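Local coordinates for sulfite dehydrogenase (Paracoccus pantotrophus, PDB 2XTS) that oxidises protein-bound sulfane sulfur at a molybdenum cofactor, as the molybdenum subunit of the sulfane dehydrogenase SoxCD, paired with a haem c cytochrome, at the interface of chains A and B. Sequence-based numbering; all coordinates share one arbitrary frame. Chains: chain A, Sulfite dehydrogenase; chain B, Cytochrome.

About 14 Å separates the centres of the C-alpha atoms of contact 1 and contact 2, two stretches of one interface between the molybdenum subunit and its cytochrome. Strand 255-257 of chain A ties them together: A:Arg256 serves contact 1, while its neighbours A:Ala255 and A:Lys257 serve contact 2. On chain B, strand 146-148 in contact 2 is followed shortly by B:Asp150 and helix 151-154 in contact 1. Contact 1 is a charged network; contact 2 is aromatic and largely apolar. A:Ser244, part of a haem c pocket, places contact 2 near the haem, where docking of the subunits would bear on electron transfer.

Contact 1: the interface of chains A and B. Residues chain A 256, 259, 263, 358, 361-362; chain B 150-151, 154-155.
Two arginines of chain A close on the carboxylate of B:Glu155 in different ways. A:Arg362 comes side-on, with both carboxylate oxygens close to its guanidinium plane: its NE donates to B:Glu155 OE2 at 2.8 Å and its NH2 to B:Glu155 OE1 at 2.8 Å. Both oxygens use their syn lone pairs, and both bonds are nearly straight, above 160° at hydrogen. A:Arg256 instead arrives end-on, with NH1 (2.9 Å) and NH2 (2.8 Å) both aimed at B:Glu155 OE2. That oxygen lies in the guanidinium plane of A:Arg256 but is met from above the carboxylate plane; the two planes stand 48° apart. Three N-H groups thus grip OE2, which probably favours the ionised carboxylate. The extended chains of both arginines, with B:Glu155 extended beyond CG, let the charged tips meet.

B:Asp150 stands across A:Arg256, its carboxylate steeply turned against the guanidinium, and the salt bridge from A:Arg256 NE to B:Asp150 OD1 is a weak hydrogen bond. B:Thr154 OG1 adds a likely acceptor for A:Arg256 NH2 at 3.1 Å, its own hydrogen going to the backbone oxygen of B:Asp150. Over one face of the A:Arg256 guanidinium lies B:Arg151 CG. The B:Arg151 chain then bends at chi3 (-74°) to bring NH1 within 2.9 Å of A:Asp263 OD2, approaching from above that carboxylate in a salt bridge. A water joins A:Asp263 OD2 to B:Glu155 OE1, lying between two acidic groups.

In the fold, helix 151-154 of chain B and the residues flanking it meet chain A between strand 255-257, the end of helix 355-362 and the loop residue A:Asp263.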
loop_
_atom_site.group_PDB
_atom_site.type_symbol
_atom_site.label_atom_id
_atom_site.label_comp_id
_atom_site.label_asym_id
_atom_site.label_seq_id
_atom_site.Cartn_x
_atom_site.Cartn_y
_atom_site.Cartn_z
ATOM N N ARG A 256 23.887 -27.447 1.399
ATOM C CA ARG A 256 23.708 -26.519 2.495
ATOM C C ARG A 256 22.297 -26.638 3.061
ATOM O O ARG A 256 21.334 -26.705 2.288
ATOM C CB ARG A 256 23.945 -25.078 2.062
ATOM C CG ARG A 256 25.343 -24.765 1.625
ATOM C CD ARG A 256 25.408 -23.400 1.005
ATOM N NE ARG A 256 26.756 -22.952 0.689
ATOM C CZ ARG A 256 27.024 -21.945 -0.135
ATOM N NH1 ARG A 256 26.033 -21.315 -0.749
ATOM N NH2 ARG A 256 28.275 -21.559 -0.352
ATOM N N THR A 259 19.970 -22.186 5.035
ATOM C CA THR A 259 20.386 -20.979 4.332
ATOM C C THR A 259 19.228 -20.023 4.497
ATOM O O THR A 259 18.334 -19.910 3.662
ATOM C CB THR A 259 20.754 -21.263 2.863
ATOM O OG1 THR A 259 19.706 -22.045 2.245
ATOM C CG2 THR A 259 22.052 -22.056 2.830
ATOM N N ASP A 263 20.562 -12.832 0.249
ATOM C CA ASP A 263 21.685 -11.930 0.015
ATOM C C ASP A 263 21.321 -10.750 -0.909
ATOM O O ASP A 263 20.299 -10.762 -1.609
ATOM C CB ASP A 263 22.860 -12.718 -0.574
ATOM C CG ASP A 263 23.445 -13.741 0.390
ATOM O OD1 ASP A 263 23.448 -13.508 1.615
ATOM O OD2 ASP A 263 23.923 -14.779 -0.106
ATOM N N LEU A 358 28.612 -16.968 -8.853
ATOM C CA LEU A 358 27.849 -17.892 -8.007
ATOM C C LEU A 358 28.032 -19.344 -8.418
ATOM O O LEU A 358 28.303 -20.196 -7.571
ATOM C CB LEU A 358 26.376 -17.533 -8.004
ATOM C CG LEU A 358 25.998 -16.312 -7.168
ATOM C CD1 LEU A 358 24.604 -15.857 -7.569
ATOM C CD2 LEU A 358 26.050 -16.636 -5.711
ATOM N N ILE A 361 31.172 -21.391 -7.512
ATOM C CA ILE A 361 31.191 -21.937 -6.159
ATOM C C ILE A 361 30.137 -23.015 -5.949
ATOM O O ILE A 361 30.395 -24.030 -5.315
ATOM C CB ILE A 361 31.001 -20.804 -5.122
ATOM C CG1 ILE A 361 32.159 -19.804 -5.245
ATOM C CG2 ILE A 361 30.921 -21.364 -3.703
ATOM C CD1 ILE A 361 31.998 -18.571 -4.438
ATOM N N ARG A 362 28.934 -22.782 -6.462
ATOM C CA ARG A 362 27.785 -23.638 -6.147
ATOM C C ARG A 362 27.378 -24.634 -7.205
ATOM O O ARG A 362 26.543 -25.484 -6.939
ATOM C CB ARG A 362 26.565 -22.766 -5.914
ATOM C CG ARG A 362 26.698 -21.782 -4.785
ATOM C CD ARG A 362 25.464 -20.960 -4.679
ATOM N NE ARG A 362 25.530 -19.852 -3.770
ATOM C CZ ARG A 362 24.482 -19.095 -3.505
ATOM N NH1 ARG A 362 23.292 -19.395 -4.037
ATOM N NH2 ARG A 362 24.620 -18.027 -2.743
ATOM N N ASP B 150 27.298 -21.921 5.137
ATOM C CA ASP B 150 28.687 -21.444 5.289
ATOM C C ASP B 150 29.018 -20.331 4.294
ATOM O O ASP B 150 30.180 -20.102 3.995
ATOM C CB ASP B 150 29.682 -22.609 5.128
ATOM C CG ASP B 150 29.703 -23.161 3.726
ATOM O OD1 ASP B 150 28.779 -22.877 2.926
ATOM O OD2 ASP B 150 30.656 -23.908 3.414
ATOM N N ARG B 151 28.012 -19.617 3.784
ATOM C CA ARG B 151 28.275 -18.464 2.937
ATOM C C ARG B 151 29.194 -17.464 3.620
ATOM O O ARG B 151 29.996 -16.823 2.947
ATOM C CB ARG B 151 26.973 -17.790 2.559
ATOM C CG ARG B 151 26.237 -18.547 1.491
ATOM C CD ARG B 151 24.903 -17.869 1.146
ATOM N NE ARG B 151 23.917 -18.093 2.208
ATOM C CZ ARG B 151 22.702 -17.565 2.234
ATOM N NH1 ARG B 151 22.330 -16.757 1.247
ATOM N NH2 ARG B 151 21.867 -17.884 3.215
ATOM N N THR B 154 32.620 -18.926 2.663
ATOM C CA THR B 154 32.902 -19.313 1.298
ATOM C C THR B 154 32.438 -18.310 0.226
ATOM O O THR B 154 32.849 -18.425 -0.932
ATOM C CB THR B 154 32.234 -20.668 0.988
ATOM O OG1 THR B 154 30.809 -20.549 1.184
ATOM C CG2 THR B 154 32.809 -21.763 1.880
ATOM N N GLU B 155 31.603 -17.336 0.594
ATOM C CA GLU B 155 31.107 -16.352 -0.371
ATOM C C GLU B 155 31.283 -14.903 0.099
ATOM O O GLU B 155 31.787 -14.070 -0.634
ATOM C CB GLU B 155 29.642 -16.618 -0.744
ATOM C CG GLU B 155 29.444 -17.978 -1.375
ATOM C CD GLU B 155 28.038 -18.246 -1.866
ATOM O OE1 GLU B 155 27.259 -17.291 -2.039
ATOM O OE2 GLU B 155 27.762 -19.443 -2.132
HETATM O O HOH W 1 26.473 -14.811 -1.256
#

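Contact 2: the interface of chains A and B. Residues chain A 243-244, 247-249, 255, 257; chain B 82, 84, 146.
A:Thr247 OG1, the side-chain hydroxyl, lies 2.7 Å from the phenol OH of B:Tyr82 and also 2.7 Å from the backbone oxygen of A:Thr243. The threonine donates to that carbonyl, meeting it at a C=O...donor angle of 151°. This donation commits the threonine hydrogen, and a hydrogen bond between the two hydroxyls links A:Thr247 to B:Tyr82. Holding OG1 between the backbone N and the carbonyl carbon (chi1 54°) puts it where both partners can be reached. The A:Thr243 carbonyl thus positions, from behind, the hydroxyl that faces the tyrosine.

The B:Tyr82 and A:Thr247 side chains run past each other in opposite directions, tip toward tip. CG of the tyrosine is anti to its backbone N (chi1 -171°), extending the ring into chain A, where A:Ala255 CB comes within 3.4 Å of the phenol OH and A:Leu249 CD1 lies beside CE1. Over one face of the tyrosine ring, toward its rim, sits CZ of B:Phe146, so the cytochrome's two aromatic groups brace each other.

B:Phe146 crosses A:Thr247 at about a right angle and turns its CD2-CE2 side to chain A. CD2 packs 3.8 Å from A:Ala255 CB, and CE2 is equally far from A:Thr247 CB. Its backbone makes a parallel beta bridge with A:Ala255, joining strand 146-148 to strand 255-257, while the aliphatic part of A:Lys257 passes beside B:Phe146 CB.

At the other end, next to the haem-pocket residue A:Ser244, A:Thr243 and B:Pro84 make an apolar contact, with A:Thr243 CB 3.9 Å from B:Pro84 CD.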
loop_
_atom_site.group_PDB
_atom_site.type_symbol
_atom_site.label_atom_id
_atom_site.label_comp_id
_atom_site.label_asym_id
_atom_site.label_seq_id
_atom_site.Cartn_x
_atom_site.Cartn_y
_atom_site.Cartn_z
ATOM N N THR A 243 14.631 -29.838 4.850
ATOM C CA THR A 243 15.440 -31.022 4.549
ATOM C C THR A 243 15.279 -31.356 3.063
ATOM O O THR A 243 16.174 -31.118 2.246
ATOM C CB THR A 243 15.059 -32.240 5.448
ATOM O OG1 THR A 243 13.640 -32.485 5.367
ATOM C CG2 THR A 243 15.439 -31.989 6.906
ATOM N N SER A 244 14.125 -31.882 2.699
ATOM C CA SER A 244 13.813 -32.121 1.308
ATOM C C SER A 244 13.886 -30.833 0.494
ATOM O O SER A 244 14.442 -30.813 -0.597
ATOM C CB SER A 244 12.416 -32.725 1.181
ATOM O OG SER A 244 12.094 -32.946 -0.180
ATOM N N THR A 247 16.963 -26.664 0.964
ATOM C CA THR A 247 18.346 -27.084 1.107
ATOM C C THR A 247 18.952 -26.998 -0.273
ATOM O O THR A 247 18.255 -27.191 -1.270
ATOM C CB THR A 247 18.469 -28.510 1.654
ATOM O OG1 THR A 247 17.697 -29.396 0.828
ATOM C CG2 THR A 247 17.965 -28.594 3.084
ATOM N N ASP A 248 20.242 -26.695 -0.350
ATOM C CA ASP A 248 20.835 -26.141 -1.577
ATOM C C ASP A 248 22.001 -27.055 -2.002
ATOM O O ASP A 248 23.091 -27.038 -1.400
ATOM C CB ASP A 248 21.360 -24.723 -1.317
ATOM C CG ASP A 248 20.378 -23.834 -0.577
ATOM O OD1 ASP A 248 19.170 -24.124 -0.594
ATOM O OD2 ASP A 248 20.867 -22.847 0.040
ATOM N N LEU A 249 21.773 -27.874 -3.024
ATOM C CA LEU A 249 22.714 -28.903 -3.422
ATOM C C LEU A 249 23.945 -28.265 -4.047
ATOM O O LEU A 249 23.829 -27.374 -4.903
ATOM C CB LEU A 249 22.049 -29.889 -4.386
ATOM C CG LEU A 249 22.824 -31.131 -4.817
ATOM C CD1 LEU A 249 23.048 -32.053 -3.635
ATOM C CD2 LEU A 249 22.092 -31.841 -5.914
ATOM N N ALA A 255 24.755 -30.800 0.537
ATOM C CA ALA A 255 23.852 -29.660 0.403
ATOM C C ALA A 255 23.952 -28.751 1.616
ATOM O O ALA A 255 24.076 -29.219 2.735
ATOM C CB ALA A 255 22.423 -30.147 0.238
ATOM N N LYS A 257 22.201 -26.624 4.389
ATOM C CA LYS A 257 20.915 -26.468 5.038
ATOM C C LYS A 257 20.911 -25.147 5.790
ATOM O O LYS A 257 21.953 -24.556 6.030
ATOM C CB LYS A 257 20.592 -27.642 5.980
ATOM C CG LYS A 257 21.521 -27.738 7.204
ATOM C CD LYS A 257 21.111 -28.867 8.135
ATOM C CE LYS A 257 21.976 -28.962 9.373
ATOM N NZ LYS A 257 21.514 -30.118 10.186
ATOM N N TYR B 82 18.284 -38.717 -0.862
ATOM C CA TYR B 82 18.562 -37.366 -0.412
ATOM C C TYR B 82 18.143 -37.029 1.007
ATOM O O TYR B 82 18.827 -36.246 1.654
ATOM C CB TYR B 82 17.908 -36.369 -1.361
ATOM C CG TYR B 82 18.270 -34.915 -1.161
ATOM C CD1 TYR B 82 19.561 -34.471 -1.377
ATOM C CD2 TYR B 82 17.323 -33.988 -0.797
ATOM C CE1 TYR B 82 19.903 -33.133 -1.232
ATOM C CE2 TYR B 82 17.650 -32.645 -0.638
ATOM C CZ TYR B 82 18.951 -32.210 -0.859
ATOM O OH TYR B 82 19.304 -30.885 -0.752
ATOM N N PRO B 84 17.708 -36.754 4.944
ATOM C CA PRO B 84 18.638 -37.159 6.003
ATOM C C PRO B 84 18.045 -38.026 7.093
ATOM O O PRO B 84 18.783 -38.830 7.643
ATOM C CB PRO B 84 19.124 -35.811 6.567
ATOM C CG PRO B 84 18.001 -34.867 6.310
ATOM C CD PRO B 84 17.403 -35.305 4.990
ATOM N N PHE B 146 24.341 -33.013 4.598
ATOM C CA PHE B 146 24.011 -31.606 4.771
ATOM C C PHE B 146 24.940 -30.916 5.740
ATOM O O PHE B 146 25.457 -31.522 6.688
ATOM C CB PHE B 146 22.572 -31.470 5.299
ATOM C CG PHE B 146 21.557 -32.094 4.406
ATOM C CD1 PHE B 146 21.332 -33.446 4.446
ATOM C CD2 PHE B 146 20.897 -31.341 3.459
ATOM C CE1 PHE B 146 20.447 -34.029 3.572
ATOM C CE2 PHE B 146 19.979 -31.906 2.608
ATOM C CZ PHE B 146 19.770 -33.252 2.642
#